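Local coordinates for SusD homolog (Bacteroides thetaiotaomicron VPI-5482, PDB 3IV0), which is a SusD-family protein that probably binds glycans at the bacterial outer membrane, its own ligand being unknown, at residues Asp172-Pro175 against Leu176-Asp180. Numbering follows the deposited sequence.
Sequences DLQP and LLDDD. With EDO (1,2-ethanediol), chain E.
Leu-176 N hydrogen-bonds to Leu-173 O at 2.9 Å, an i to i+3 step, and Asp-178 N to Gln-174 O and Asp-179 N to Pro-175 O follow with i to i+4 spacing, which defines a short helix of little more than one turn. Gln-174 O is gripped twice: Asp-178 N arrives in its carbonyl plane, whereas Leu-177 N, at 3.0 Å, comes from 53° above it. The Gln-174 side chain leaves with CG anti to the backbone N (chi1 -173°) and then bends at chi2, bringing NE2 into a hydrogen bond of 3.0 Å with Asp-178 OD1, met from 44° above the carboxylate plane. The same amide binds both hydroxyls of a 1,2-ethanediol, probably from the crystallisation liquor: NE2 donates to O1 at 2.6 Å, and OE1 accepts from O2. A leucine in place of Gln-174 would probably leave the Asp-178 carboxylate and the diol without these bonds. On another side, Leu-173 CD2 and Leu-176 CD1 touch at 4.0 Å. Leu-173 packs on Leu-208, Met-209 and Ile-212 of helix 202-219 and Leu-176 on Ala-125 and Ile-128 of helix 117-142, so this short helix and the residue leading into it lie against two long helices.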
loop_
_atom_site.group_PDB
_atom_site.type_symbol
_atom_site.label_atom_id
_atom_site.label_comp_id
_atom_site.label_asym_id
_atom_site.label_seq_id
_atom_site.Cartn_x
_atom_site.Cartn_y
_atom_site.Cartn_z
ATOM N N ASP A 172 11.046 -13.362 -9.572
ATOM C CA ASP A 172 9.821 -14.060 -9.968
ATOM C C ASP A 172 8.940 -13.179 -10.853
ATOM O O ASP A 172 8.204 -13.666 -11.718
ATOM C CB ASP A 172 9.006 -14.483 -8.752
ATOM C CG ASP A 172 9.640 -15.591 -7.925
ATOM O OD1 ASP A 172 10.491 -16.303 -8.442
ATOM O OD2 ASP A 172 9.188 -15.759 -6.756
ATOM N N LEU A 173 8.945 -11.879 -10.587
ATOM C CA LEU A 173 8.102 -10.931 -11.311
ATOM C C LEU A 173 8.615 -10.509 -12.693
ATOM O O LEU A 173 7.845 -10.341 -13.634
ATOM C CB LEU A 173 7.867 -9.676 -10.476
ATOM C CG LEU A 173 7.119 -9.897 -9.166
ATOM C CD1 LEU A 173 7.298 -8.699 -8.155
ATOM C CD2 LEU A 173 5.667 -10.115 -9.470
ATOM N N GLN A 174 9.937 -10.348 -12.834
ATOM C CA GLN A 174 10.519 -9.920 -14.101
ATOM C C GLN A 174 10.025 -10.704 -15.335
ATOM O O GLN A 174 9.674 -10.088 -16.337
ATOM C CB GLN A 174 12.049 -9.905 -14.023
ATOM C CG GLN A 174 12.735 -9.318 -15.229
ATOM C CD GLN A 174 12.578 -7.864 -15.323
ATOM O OE1 GLN A 174 12.996 -7.118 -14.434
ATOM N NE2 GLN A 174 11.997 -7.410 -16.418
ATOM N N PRO A 175 10.008 -12.049 -15.275
ATOM C CA PRO A 175 9.525 -12.812 -16.433
ATOM C C PRO A 175 8.086 -12.511 -16.826
ATOM O O PRO A 175 7.724 -12.654 -17.981
ATOM C CB PRO A 175 9.649 -14.251 -15.964
ATOM C CG PRO A 175 10.690 -14.229 -14.938
ATOM C CD PRO A 175 10.480 -12.944 -14.210
ATOM N N LEU A 176 7.270 -12.073 -15.883
ATOM C CA LEU A 176 5.900 -11.718 -16.219
ATOM C C LEU A 176 5.859 -10.567 -17.214
ATOM O O LEU A 176 4.918 -10.451 -18.001
ATOM C CB LEU A 176 5.088 -11.397 -14.959
ATOM C CG LEU A 176 5.051 -12.431 -13.819
ATOM C CD1 LEU A 176 4.119 -11.979 -12.691
ATOM C CD2 LEU A 176 4.671 -13.846 -14.320
ATOM N N LEU A 177 6.853 -9.693 -17.175
ATOM C CA LEU A 177 6.970 -8.631 -18.140
ATOM C C LEU A 177 7.678 -9.171 -19.390
ATOM O O LEU A 177 7.166 -9.038 -20.507
ATOM C CB LEU A 177 7.736 -7.452 -17.551
ATOM C CG LEU A 177 7.148 -6.754 -16.331
ATOM C CD1 LEU A 177 8.018 -5.564 -15.991
ATOM C CD2 LEU A 177 5.662 -6.397 -16.502
ATOM N N ASP A 178 8.837 -9.809 -19.208
ATOM C CA ASP A 178 9.731 -10.117 -20.320
ATOM C C ASP A 178 9.175 -11.203 -21.224
ATOM O O ASP A 178 9.359 -11.134 -22.443
ATOM C CB ASP A 178 11.090 -10.614 -19.832
ATOM C CG ASP A 178 11.915 -9.556 -19.160
ATOM O OD1 ASP A 178 11.564 -8.361 -19.181
ATOM O OD2 ASP A 178 12.974 -9.957 -18.624
ATOM N N ASP A 179 8.498 -12.185 -20.641
ATOM C CA ASP A 179 7.953 -13.330 -21.412
ATOM C C ASP A 179 6.655 -12.946 -22.107
ATOM O O ASP A 179 6.073 -13.768 -22.820
ATOM C CB ASP A 179 7.588 -14.512 -20.519
ATOM C CG ASP A 179 8.758 -15.138 -19.824
ATOM O OD1 ASP A 179 9.907 -14.784 -20.143
ATOM O OD2 ASP A 179 8.498 -16.003 -18.950
ATOM N N ASP A 180 6.162 -11.734 -21.864
ATOM C CA ASP A 180 4.812 -11.360 -22.314
ATOM C C ASP A 180 4.892 -9.991 -22.936
ATOM O O ASP A 180 4.228 -9.046 -22.514
ATOM C CB ASP A 180 3.875 -11.391 -21.105
ATOM C CG ASP A 180 2.412 -11.155 -21.446
ATOM O OD1 ASP A 180 1.929 -11.377 -22.585
ATOM O OD2 ASP A 180 1.696 -10.775 -20.517
HETATM C C1 EDO E . 12.776 -3.558 -16.127
HETATM O O1 EDO E . 12.155 -4.802 -16.448
HETATM C C2 EDO E . 13.621 -3.703 -14.865
HETATM O O2 EDO E . 12.966 -4.606 -13.986
#